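Local coordinates for hypothetical protein TT1561 (Thermus thermophilus, PDB 1UF3), which is of unknown function but binds calcium ions and, as a member of the calcineurin-like metallophosphoesterase superfamily, is probably a metal-dependent phosphoesterase, at residues G112-E124 / L129-K141. Sequence-based numbering, arbitrary orientation.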
loop_
_atom_site.group_PDB
_atom_site.type_symbol
_atom_site.label_atom_id
_atom_site.label_comp_id
_atom_site.label_asym_id
_atom_site.label_seq_id
_atom_site.Cartn_x
_atom_site.Cartn_y
_atom_site.Cartn_z
ATOM N N GLY A 112 -9.136 24.017 -18.739
ATOM C CA GLY A 112 -9.145 25.389 -18.267
ATOM C C GLY A 112 -8.875 26.454 -19.304
ATOM O O GLY A 112 -8.552 26.178 -20.471
ATOM N N VAL A 113 -9.075 27.691 -18.868
ATOM C CA VAL A 113 -8.787 28.856 -19.680
ATOM C C VAL A 113 -8.282 29.884 -18.650
ATOM O O VAL A 113 -9.055 30.395 -17.823
ATOM C CB VAL A 113 -10.016 29.385 -20.415
ATOM C CG1 VAL A 113 -9.624 30.607 -21.215
ATOM C CG2 VAL A 113 -10.582 28.322 -21.361
ATOM N N GLY A 114 -6.969 30.114 -18.671
ATOM C CA GLY A 114 -6.345 31.052 -17.759
ATOM C C GLY A 114 -6.321 32.466 -18.329
ATOM O O GLY A 114 -6.960 32.744 -19.337
ATOM N N GLY A 115 -5.572 33.358 -17.686
ATOM C CA GLY A 115 -5.507 34.736 -18.143
ATOM C C GLY A 115 -6.796 35.448 -17.779
ATOM O O GLY A 115 -7.655 34.892 -17.094
ATOM N N GLU A 116 -6.953 36.679 -18.235
ATOM C CA GLU A 116 -8.180 37.412 -17.954
ATOM C C GLU A 116 -9.188 37.127 -19.041
ATOM O O GLU A 116 -8.905 37.371 -20.200
ATOM C CB GLU A 116 -7.921 38.918 -17.954
ATOM C CG GLU A 116 -9.173 39.751 -17.695
ATOM C CD GLU A 116 -8.963 41.227 -18.020
ATOM O OE1 GLU A 116 -7.804 41.690 -17.987
ATOM O OE2 GLU A 116 -9.965 41.918 -18.306
ATOM N N ILE A 117 -10.355 36.594 -18.704
ATOM C CA ILE A 117 -11.337 36.407 -19.754
ATOM C C ILE A 117 -12.180 37.694 -19.752
ATOM O O ILE A 117 -13.020 37.893 -18.876
ATOM C CB ILE A 117 -12.269 35.192 -19.522
ATOM C CG1 ILE A 117 -11.473 33.878 -19.565
ATOM C CG2 ILE A 117 -13.309 35.146 -20.641
ATOM C CD1 ILE A 117 -12.252 32.637 -19.032
ATOM N N ALA A 118 -11.926 38.567 -20.723
ATOM C CA ALA A 118 -12.640 39.836 -20.857
ATOM C C ALA A 118 -13.907 39.617 -21.670
ATOM O O ALA A 118 -13.976 38.680 -22.479
ATOM C CB ALA A 118 -11.743 40.863 -21.548
ATOM N N ASP A 119 -14.910 40.473 -21.472
ATOM C CA ASP A 119 -16.158 40.310 -22.207
ATOM C C ASP A 119 -15.883 40.402 -23.698
ATOM O O ASP A 119 -16.385 39.595 -24.490
ATOM C CB ASP A 119 -17.192 41.379 -21.806
ATOM C CG ASP A 119 -17.463 41.404 -20.302
ATOM O OD1 ASP A 119 -17.225 40.372 -19.631
ATOM O OD2 ASP A 119 -17.919 42.455 -19.787
ATOM N N GLU A 120 -15.060 41.376 -24.067
ATOM C CA GLU A 120 -14.724 41.611 -25.462
ATOM C C GLU A 120 -13.285 42.062 -25.601
ATOM O O GLU A 120 -12.464 41.849 -24.720
ATOM C CB GLU A 120 -15.633 42.705 -26.036
ATOM C CG GLU A 120 -16.891 42.214 -26.707
ATOM C CD GLU A 120 -17.756 43.363 -27.226
ATOM O OE1 GLU A 120 -18.371 44.082 -26.397
ATOM O OE2 GLU A 120 -17.807 43.545 -28.468
ATOM N N GLY A 121 -12.999 42.707 -26.722
ATOM C CA GLY A 121 -11.669 43.218 -26.965
ATOM C C GLY A 121 -10.782 42.330 -27.814
ATOM O O GLY A 121 -11.223 41.349 -28.429
ATOM N N GLU A 122 -9.510 42.699 -27.844
ATOM C CA GLU A 122 -8.507 41.968 -28.602
ATOM C C GLU A 122 -7.689 41.068 -27.702
ATOM O O GLU A 122 -7.367 41.423 -26.565
ATOM C CB GLU A 122 -7.560 42.935 -29.319
ATOM C CG GLU A 122 -8.160 43.540 -30.547
ATOM C CD GLU A 122 -8.462 42.488 -31.575
ATOM O OE1 GLU A 122 -9.531 42.569 -32.217
ATOM O OE2 GLU A 122 -7.617 41.584 -31.740
ATOM N N PRO A 123 -7.370 39.870 -28.190
ATOM C CA PRO A 123 -6.568 38.946 -27.392
ATOM C C PRO A 123 -5.178 39.564 -27.223
ATOM O O PRO A 123 -4.725 40.309 -28.092
ATOM C CB PRO A 123 -6.520 37.688 -28.259
ATOM C CG PRO A 123 -7.809 37.741 -29.026
ATOM C CD PRO A 123 -7.910 39.212 -29.396
ATOM N N GLU A 124 -4.522 39.255 -26.112
ATOM C CA GLU A 124 -3.173 39.734 -25.819
ATOM C C GLU A 124 -2.435 38.629 -25.056
ATOM O O GLU A 124 -2.993 38.026 -24.123
ATOM C CB GLU A 124 -3.245 40.995 -24.951
ATOM C CG GLU A 124 -1.916 41.515 -24.412
ATOM C CD GLU A 124 -0.989 41.992 -25.509
ATOM O OE1 GLU A 124 -1.489 42.496 -26.528
ATOM O OE2 GLU A 124 0.240 41.865 -25.348
ATOM N N LEU A 129 -2.024 38.458 -20.277
ATOM C CA LEU A 129 -2.773 37.364 -20.900
ATOM C C LEU A 129 -4.213 37.806 -20.805
ATOM O O LEU A 129 -4.761 37.888 -19.716
ATOM C CB LEU A 129 -2.604 36.036 -20.157
ATOM C CG LEU A 129 -1.183 35.479 -19.998
ATOM C CD1 LEU A 129 -1.246 34.013 -19.525
ATOM C CD2 LEU A 129 -0.441 35.582 -21.316
ATOM N N ARG A 130 -4.845 38.071 -21.935
ATOM C CA ARG A 130 -6.225 38.516 -21.901
ATOM C C ARG A 130 -6.941 37.932 -23.090
ATOM O O ARG A 130 -6.467 38.049 -24.225
ATOM C CB ARG A 130 -6.291 40.063 -21.963
ATOM C CG ARG A 130 -7.700 40.635 -21.909
ATOM C CD ARG A 130 -7.743 42.171 -22.017
ATOM N NE ARG A 130 -7.439 42.643 -23.367
ATOM C CZ ARG A 130 -6.272 43.164 -23.752
ATOM N NH1 ARG A 130 -5.266 43.301 -22.890
ATOM N NH2 ARG A 130 -6.102 43.538 -25.016
ATOM N N TYR A 131 -8.083 37.305 -22.853
ATOM C CA TYR A 131 -8.814 36.749 -23.983
ATOM C C TYR A 131 -10.264 37.135 -23.931
ATOM O O TYR A 131 -10.872 37.145 -22.864
ATOM C CB TYR A 131 -8.748 35.206 -24.012
ATOM C CG TYR A 131 -7.363 34.621 -23.824
ATOM C CD1 TYR A 131 -6.912 34.232 -22.564
ATOM C CD2 TYR A 131 -6.505 34.454 -24.909
ATOM C CE1 TYR A 131 -5.638 33.682 -22.395
ATOM C CE2 TYR A 131 -5.228 33.909 -24.742
ATOM C CZ TYR A 131 -4.812 33.532 -23.497
ATOM O OH TYR A 131 -3.552 33.026 -23.342
ATOM N N PRO A 132 -10.839 37.463 -25.088
ATOM C CA PRO A 132 -12.254 37.828 -25.124
ATOM C C PRO A 132 -13.073 36.540 -24.939
ATOM O O PRO A 132 -12.626 35.449 -25.326
ATOM C CB PRO A 132 -12.416 38.450 -26.503
ATOM C CG PRO A 132 -11.349 37.757 -27.325
ATOM C CD PRO A 132 -10.184 37.711 -26.387
ATOM N N ALA A 133 -14.262 36.662 -24.357
ATOM C CA ALA A 133 -15.105 35.498 -24.108
ATOM C C ALA A 133 -15.195 34.500 -25.259
ATOM O O ALA A 133 -15.102 33.303 -25.023
ATOM C CB ALA A 133 -16.516 35.938 -23.702
ATOM N N TRP A 134 -15.390 34.970 -26.491
ATOM C CA TRP A 134 -15.498 34.046 -27.619
ATOM C C TRP A 134 -14.283 33.119 -27.744
ATOM O O TRP A 134 -14.418 31.990 -28.228
ATOM C CB TRP A 134 -15.715 34.778 -28.948
ATOM C CG TRP A 134 -14.523 35.539 -29.502
ATOM C CD1 TRP A 134 -14.213 36.858 -29.283
ATOM C CD2 TRP A 134 -13.487 35.022 -30.353
ATOM N NE1 TRP A 134 -13.047 37.190 -29.945
ATOM C CE2 TRP A 134 -12.582 36.085 -30.608
ATOM C CE3 TRP A 134 -13.231 33.766 -30.922
ATOM C CZ2 TRP A 134 -11.440 35.927 -31.407
ATOM C CZ3 TRP A 134 -12.087 33.608 -31.717
ATOM C CH2 TRP A 134 -11.209 34.687 -31.951
ATOM N N VAL A 135 -13.109 33.577 -27.310
ATOM C CA VAL A 135 -11.928 32.739 -27.402
ATOM C C VAL A 135 -12.012 31.656 -26.327
ATOM O O VAL A 135 -11.704 30.488 -26.592
ATOM C CB VAL A 135 -10.601 33.540 -27.240
ATOM C CG1 VAL A 135 -9.416 32.564 -27.002
ATOM C CG2 VAL A 135 -10.311 34.337 -28.505
ATOM N N ALA A 136 -12.452 32.028 -25.128
ATOM C CA ALA A 136 -12.570 31.054 -24.049
ATOM C C ALA A 136 -13.593 29.988 -24.430
ATOM O O ALA A 136 -13.376 28.800 -24.182
ATOM C CB ALA A 136 -12.981 31.732 -22.741
ATOM N N GLU A 137 -14.706 30.423 -25.027
ATOM C CA GLU A 137 -15.760 29.506 -25.447
ATOM C C GLU A 137 -15.257 28.601 -26.569
ATOM O O GLU A 137 -15.551 27.398 -26.595
ATOM C CB GLU A 137 -16.985 30.285 -25.924
ATOM C CG GLU A 137 -17.951 29.467 -26.742
ATOM C CD GLU A 137 -19.152 30.286 -27.194
ATOM O OE1 GLU A 137 -19.876 29.842 -28.119
ATOM O OE2 GLU A 137 -19.373 31.377 -26.614
ATOM N N TYR A 138 -14.502 29.180 -27.499
ATOM C CA TYR A 138 -13.960 28.390 -28.591
ATOM C C TYR A 138 -13.024 27.298 -28.041
ATOM O O TYR A 138 -12.989 26.195 -28.574
ATOM C CB TYR A 138 -13.206 29.286 -29.590
ATOM C CG TYR A 138 -12.798 28.564 -30.868
ATOM C CD1 TYR A 138 -13.701 28.404 -31.917
ATOM C CD2 TYR A 138 -11.515 28.009 -31.007
ATOM C CE1 TYR A 138 -13.351 27.715 -33.075
ATOM C CE2 TYR A 138 -11.153 27.309 -32.172
ATOM C CZ TYR A 138 -12.074 27.170 -33.195
ATOM O OH TYR A 138 -11.735 26.507 -34.356
ATOM N N ARG A 139 -12.271 27.598 -26.981
ATOM C CA ARG A 139 -11.365 26.607 -26.410
ATOM C C ARG A 139 -12.161 25.469 -25.789
ATOM O O ARG A 139 -11.828 24.303 -25.954
ATOM C CB ARG A 139 -10.477 27.180 -25.286
ATOM C CG ARG A 139 -9.537 28.324 -25.645
ATOM C CD ARG A 139 -8.728 28.066 -26.900
ATOM N NE ARG A 139 -7.812 29.173 -27.156
ATOM C CZ ARG A 139 -7.122 29.347 -28.284
ATOM N NH1 ARG A 139 -7.232 28.486 -29.292
ATOM N NH2 ARG A 139 -6.310 30.387 -28.404
ATOM N N LEU A 140 -13.210 25.821 -25.056
ATOM C CA LEU A 140 -14.010 24.818 -24.373
ATOM C C LEU A 140 -14.944 23.979 -25.228
ATOM O O LEU A 140 -15.348 22.897 -24.807
ATOM C CB LEU A 140 -14.800 25.472 -23.249
ATOM C CG LEU A 140 -13.892 26.189 -22.237
ATOM C CD1 LEU A 140 -14.758 26.973 -21.259
ATOM C CD2 LEU A 140 -12.993 25.178 -21.500
ATOM N N LYS A 141 -15.277 24.434 -26.424
ATOM C CA LYS A 141 -16.190 23.647 -27.232
ATOM C C LYS A 141 -15.569 22.321 -27.692
ATOM O O LYS A 141 -16.296 21.397 -28.048
ATOM C CB LYS A 141 -16.688 24.431 -28.454
ATOM C CG LYS A 141 -15.676 24.575 -29.566
ATOM C CD LYS A 141 -16.351 24.999 -30.846
ATOM C CE LYS A 141 -15.333 25.156 -31.970
ATOM N NZ LYS A 141 -15.977 25.416 -33.287
HETATM O O HOH W 1 -16.162 37.899 -26.783
HETATM O O HOH W 2 -9.817 41.512 -24.839
#
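Arg130 lies between Glu116 and Glu124 on the short strand 130-132, which pairs in parallel with 116-118, the end of strand 108-118, in one of the two mixed sheets of this calcineurin-like metallophosphoesterase fold. Glu116 N donates almost straight to Leu129 O (2.9 Å), Tyr131 N to Glu116 O, and Ala118 N to Tyr131 O. On the far side of Arg130, its N and O each bond to the backbone of Glu124, and the returning loop closes on Arg130 through this one antiparallel hydrogen-bonded pair.

The Arg130 side chain starts with CB 4.1 Å from Glu116 O. CG, anti to the backbone N (chi1 -179°), runs beside the Glu116 side chain, and CD still passes the carboxylate oxygen OE1 at 4.1 Å. A bend at chi3 (72°) then turns the head toward the loop. NE donates to a water lying in the guanidinium plane; that water donates to Glu120 O and Glu122 O. NH2 makes a weak bond to Glu122 O, while Glu124 CB covers one guanidinium face, 3.7 Å from NH1. The Glu124 carboxylate itself turns to the backbone N atoms of His126 and Glu127.

The rings of Pro123 and Pro132 cross at about a right angle, Pro123 CG 3.6 Å from Pro132 CD. Pro132 occupies the N-cap position of helix 133-140, whose Ala136 packs on Val113 and Ile117. Tyr131 OH bonds to His98 and to Glu125, a calcium ligand seen for this protein but with no calcium bound to it in this chain; at the same ring's edge, CE1 stands 3.5 Å from Gly114 O.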